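Local coordinates for BMC domain protein (Clostridiales bacterium 1_7_47FAA, PDB 4OLO) that assembles as hexamers in the shell of a glycyl-radical propanediol bacterial microcompartment and has an iron-sulfur cluster site that probably serves electron transport, at residues A32-M45 / M71-V83. Residues are numbered along the deposited sequence; the frame is centred on the assembly and turned at random.
Sequences ADAIGLIQGRMIEM and MILLAIFGDTASV
I35 runs its CG1-CD1 arm alongside the ring of F77, CD1 coming within 3.7 Å of CE2, while the CB of A32 meets the same ring at its edge. I35 and F77 form a non-hydrogen-bonded pair of the antiparallel strands 34-39 and 73-78, central in the BMC-domain sheet, and L17 of helix 11-17 packs on both. Further along this face, L37 sends CD2 to the CB of A75 (3.9 Å). The reverse face carries I38 beside L74, and V83 CG1, from helix 80-95, lies 3.5 Å from G36 N. Six backbone bonds, exchanged by A34 with G78, G36 with I76 and I38 with L74, join the strands; that from G36 N to I76 O is nearly straight (164°). At the A32 end D33 and A34 both face G78 in a classic beta bulge, and D33 OD1 sits 3.1 Å from T80 OG1. At the other end M45, modelled in two conformers, leans from helix 42-53 over the start of strand 73-78, and the extended M71 brings its CE to M45 CB. Q39 lays CB against CD1 of L73 (3.6 Å), while its OE1 accepts from I43 N of a neighbouring subunit. The chemistry is thus mostly apolar packing around a backbone pairing that is regular from G36 to I38 and disturbed by a bulge at the A34 end, with the amide of Q39 carrying the strand end into the hexamer interface.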
loop_
_atom_site.group_PDB
_atom_site.type_symbol
_atom_site.label_atom_id
_atom_site.label_comp_id
_atom_site.label_asym_id
_atom_site.label_seq_id
_atom_site.Cartn_x
_atom_site.Cartn_y
_atom_site.Cartn_z
ATOM N N ALA B 32 6.497 -8.159 30.800
ATOM C CA ALA B 32 7.496 -7.136 30.481
ATOM C C ALA B 32 7.351 -5.848 31.297
ATOM O O ALA B 32 6.271 -5.266 31.395
ATOM C CB ALA B 32 7.488 -6.809 28.989
ATOM N N ASP B 33 8.477 -5.426 31.875
ATOM C CA ASP B 33 8.697 -4.208 32.643
ATOM C C ASP B 33 8.722 -3.041 31.623
ATOM O O ASP B 33 8.224 -1.960 31.910
ATOM C CB ASP B 33 10.064 -4.358 33.325
ATOM C CG ASP B 33 10.330 -3.501 34.529
ATOM O OD1 ASP B 33 10.676 -2.312 34.343
ATOM O OD2 ASP B 33 10.319 -4.048 35.658
ATOM N N ALA B 34 9.302 -3.276 30.433
ATOM C CA ALA B 34 9.402 -2.295 29.360
ATOM C C ALA B 34 9.245 -2.940 27.974
ATOM O O ALA B 34 9.464 -4.141 27.821
ATOM C CB ALA B 34 10.724 -1.547 29.446
ATOM N N ILE B 35 8.839 -2.134 26.980
ATOM C CA ILE B 35 8.697 -2.537 25.583
ATOM C C ILE B 35 9.434 -1.511 24.775
ATOM O O ILE B 35 9.070 -0.337 24.828
ATOM C CB ILE B 35 7.219 -2.671 25.056
ATOM C CG1 ILE B 35 6.371 -3.639 25.895
ATOM C CG2 ILE B 35 7.200 -3.104 23.581
ATOM C CD1 ILE B 35 4.918 -3.698 25.467
ATOM N N GLY B 36 10.456 -1.957 24.042
ATOM C CA GLY B 36 11.202 -1.138 23.088
ATOM C C GLY B 36 10.604 -1.362 21.704
ATOM O O GLY B 36 10.390 -2.511 21.289
ATOM N N LEU B 37 10.276 -0.286 20.998
ATOM C CA LEU B 37 9.661 -0.388 19.663
ATOM C C LEU B 37 10.540 0.251 18.608
ATOM O O LEU B 37 11.071 1.327 18.838
ATOM C CB LEU B 37 8.258 0.268 19.633
ATOM C CG LEU B 37 7.168 -0.314 20.548
ATOM C CD1 LEU B 37 5.987 0.610 20.612
ATOM C CD2 LEU B 37 6.746 -1.735 20.127
ATOM N N ILE B 38 10.729 -0.434 17.479
ATOM C CA ILE B 38 11.547 0.059 16.375
ATOM C C ILE B 38 10.777 -0.171 15.090
ATOM O O ILE B 38 10.324 -1.290 14.827
ATOM C CB ILE B 38 13.035 -0.461 16.301
ATOM C CG1 ILE B 38 13.783 -0.405 17.648
ATOM C CG2 ILE B 38 13.848 0.316 15.275
ATOM C CD1 ILE B 38 13.965 -1.737 18.232
ATOM N N GLN B 39 10.585 0.902 14.315
ATOM C CA GLN B 39 9.887 0.849 13.036
ATOM C C GLN B 39 10.808 1.378 11.951
ATOM O O GLN B 39 11.428 2.428 12.119
ATOM C CB GLN B 39 8.586 1.660 13.070
ATOM C CG GLN B 39 7.633 1.329 11.918
ATOM C CD GLN B 39 6.290 2.035 12.018
ATOM O OE1 GLN B 39 5.594 1.999 13.032
ATOM N NE2 GLN B 39 5.877 2.671 10.950
ATOM N N GLY B 40 10.872 0.652 10.851
ATOM C CA GLY B 40 11.670 1.022 9.697
ATOM C C GLY B 40 11.357 0.146 8.510
ATOM O O GLY B 40 10.346 -0.560 8.501
ATOM N N ARG B 41 12.230 0.189 7.495
ATOM C CA ARG B 41 12.143 -0.652 6.323
ATOM C C ARG B 41 12.494 -2.073 6.760
ATOM O O ARG B 41 13.244 -2.251 7.742
ATOM C CB ARG B 41 13.091 -0.132 5.251
ATOM C CG ARG B 41 12.562 1.139 4.574
ATOM C CD ARG B 41 13.489 1.724 3.526
ATOM N NE ARG B 41 14.875 1.857 3.995
ATOM C CZ ARG B 41 15.401 2.948 4.549
ATOM N NH1 ARG B 41 14.658 4.034 4.734
ATOM N NH2 ARG B 41 16.673 2.958 4.928
ATOM N N MET B 42 11.926 -3.086 6.087
ATOM C CA MET B 42 12.172 -4.460 6.508
ATOM C C MET B 42 13.632 -4.855 6.655
ATOM O O MET B 42 13.983 -5.484 7.652
ATOM C CB MET B 42 11.382 -5.487 5.703
ATOM C CG MET B 42 11.073 -6.716 6.527
ATOM S SD MET B 42 10.671 -8.115 5.475
ATOM C CE MET B 42 8.845 -8.159 5.632
ATOM N N ILE B 43 14.480 -4.470 5.687
ATOM C CA ILE B 43 15.914 -4.784 5.708
ATOM C C ILE B 43 16.569 -4.257 7.007
ATOM O O ILE B 43 17.297 -4.988 7.652
ATOM C CB ILE B 43 16.588 -4.302 4.385
ATOM C CG1 ILE B 43 18.000 -4.872 4.213
ATOM C CG2 ILE B 43 16.525 -2.770 4.217
ATOM C CD1 ILE B 43 18.530 -4.809 2.852
ATOM N N GLU B 44 16.234 -3.020 7.409
ATOM C CA GLU B 44 16.727 -2.356 8.617
ATOM C C GLU B 44 16.256 -3.100 9.873
ATOM O O GLU B 44 17.043 -3.280 10.814
ATOM C CB GLU B 44 16.201 -0.916 8.694
ATOM C CG GLU B 44 16.286 -0.105 7.427
ATOM C CD GLU B 44 15.902 1.334 7.671
ATOM O OE1 GLU B 44 14.695 1.647 7.778
ATOM O OE2 GLU B 44 16.835 2.156 7.766
ATOM N N MET B 45 14.947 -3.488 9.903
ATOM C CA MET B 45 14.297 -4.212 10.996
ATOM C C MET B 45 14.881 -5.622 11.213
ATOM O O MET B 45 15.025 -6.024 12.373
ATOM C CB MET B 45 12.763 -4.264 10.823
ATOM C CG MET B 45 12.045 -2.945 11.167
ATOM S SD MET B 45 10.208 -2.949 11.230
ATOM C CE MET B 45 9.764 -3.650 9.600
ATOM N N MET B 71 6.078 -7.897 8.003
ATOM C CA MET B 71 6.636 -7.313 9.225
ATOM C C MET B 71 6.525 -5.791 9.197
ATOM O O MET B 71 7.100 -5.143 8.312
ATOM C CB MET B 71 8.094 -7.753 9.432
ATOM C CG MET B 71 8.686 -7.268 10.728
ATOM S SD MET B 71 10.432 -7.697 10.908
ATOM C CE MET B 71 10.757 -6.967 12.483
ATOM N N ILE B 72 5.799 -5.228 10.178
ATOM C CA ILE B 72 5.568 -3.783 10.296
ATOM C C ILE B 72 6.507 -3.115 11.328
ATOM O O ILE B 72 7.022 -2.015 11.092
ATOM C CB ILE B 72 4.052 -3.511 10.616
ATOM C CG1 ILE B 72 3.142 -4.025 9.480
ATOM C CG2 ILE B 72 3.766 -2.027 10.908
ATOM C CD1 ILE B 72 1.898 -4.625 9.948
ATOM N N LEU B 73 6.719 -3.787 12.460
ATOM C CA LEU B 73 7.373 -3.241 13.625
ATOM C C LEU B 73 8.136 -4.334 14.360
ATOM O O LEU B 73 7.792 -5.512 14.270
ATOM C CB LEU B 73 6.183 -2.748 14.491
ATOM C CG LEU B 73 6.354 -1.889 15.704
ATOM C CD1 LEU B 73 6.865 -0.515 15.332
ATOM C CD2 LEU B 73 5.023 -1.715 16.369
ATOM N N LEU B 74 9.156 -3.927 15.098
ATOM C CA LEU B 74 9.968 -4.806 15.928
ATOM C C LEU B 74 9.743 -4.390 17.403
ATOM O O LEU B 74 9.867 -3.207 17.744
ATOM C CB LEU B 74 11.462 -4.731 15.527
ATOM C CG LEU B 74 12.410 -5.665 16.266
ATOM C CD1 LEU B 74 12.281 -7.099 15.753
ATOM C CD2 LEU B 74 13.856 -5.182 16.179
ATOM N N ALA B 75 9.309 -5.350 18.232
ATOM C CA ALA B 75 9.049 -5.144 19.656
ATOM C C ALA B 75 10.048 -5.962 20.471
ATOM O O ALA B 75 10.305 -7.128 20.154
ATOM C CB ALA B 75 7.629 -5.531 20.001
ATOM N N ILE B 76 10.663 -5.313 21.469
ATOM C CA ILE B 76 11.698 -5.832 22.375
ATOM C C ILE B 76 11.098 -5.762 23.789
ATOM O O ILE B 76 10.725 -4.681 24.246
ATOM C CB ILE B 76 12.983 -4.922 22.239
ATOM C CG1 ILE B 76 13.685 -5.000 20.879
ATOM C CG2 ILE B 76 13.963 -5.054 23.357
ATOM C CD1 ILE B 76 13.557 -6.316 20.167
ATOM N N PHE B 77 11.027 -6.886 24.477
ATOM C CA PHE B 77 10.442 -6.973 25.817
ATOM C C PHE B 77 11.482 -7.370 26.872
ATOM O O PHE B 77 12.303 -8.257 26.635
ATOM C CB PHE B 77 9.335 -8.054 25.830
ATOM C CG PHE B 77 8.196 -7.854 24.867
ATOM C CD1 PHE B 77 8.308 -8.257 23.536
ATOM C CD2 PHE B 77 6.986 -7.306 25.299
ATOM C CE1 PHE B 77 7.248 -8.078 22.645
ATOM C CE2 PHE B 77 5.912 -7.135 24.404
ATOM C CZ PHE B 77 6.054 -7.521 23.082
ATOM N N GLY B 78 11.371 -6.776 28.052
ATOM C CA GLY B 78 12.222 -7.078 29.194
ATOM C C GLY B 78 12.212 -5.978 30.237
ATOM O O GLY B 78 11.338 -5.103 30.234
ATOM N N ASP B 79 13.217 -5.995 31.120
ATOM C CA ASP B 79 13.362 -4.963 32.145
ATOM C C ASP B 79 13.861 -3.735 31.428
ATOM O O ASP B 79 14.479 -3.881 30.383
ATOM C CB ASP B 79 14.344 -5.415 33.249
ATOM C CG ASP B 79 15.742 -5.742 32.745
ATOM O OD1 ASP B 79 15.925 -6.836 32.170
ATOM O OD2 ASP B 79 16.651 -4.899 32.923
ATOM N N THR B 80 13.577 -2.534 31.956
ATOM C CA THR B 80 13.969 -1.243 31.376
ATOM C C THR B 80 15.440 -1.182 30.972
ATOM O O THR B 80 15.734 -0.809 29.837
ATOM C CB THR B 80 13.593 -0.080 32.323
ATOM O OG1 THR B 80 12.212 -0.193 32.662
ATOM C CG2 THR B 80 13.866 1.298 31.704
ATOM N N ALA B 81 16.345 -1.546 31.889
ATOM C CA ALA B 81 17.786 -1.485 31.668
ATOM C C ALA B 81 18.228 -2.287 30.453
ATOM O O ALA B 81 18.952 -1.747 29.619
ATOM C CB ALA B 81 18.539 -1.911 32.923
ATOM N N SER B 82 17.723 -3.532 30.311
ATOM C CA SER B 82 18.024 -4.448 29.194
ATOM C C SER B 82 17.444 -3.938 27.901
ATOM O O SER B 82 18.122 -3.996 26.865
ATOM C CB SER B 82 17.499 -5.847 29.485
ATOM O OG SER B 82 18.128 -6.407 30.635
ATOM N N VAL B 83 16.190 -3.429 27.948
ATOM C CA VAL B 83 15.509 -2.881 26.780
ATOM C C VAL B 83 16.271 -1.621 26.269
ATOM O O VAL B 83 16.602 -1.552 25.087
ATOM C CB VAL B 83 13.993 -2.637 27.048
ATOM C CG1 VAL B 83 13.363 -1.791 25.931
ATOM C CG2 VAL B 83 13.260 -3.961 27.196
#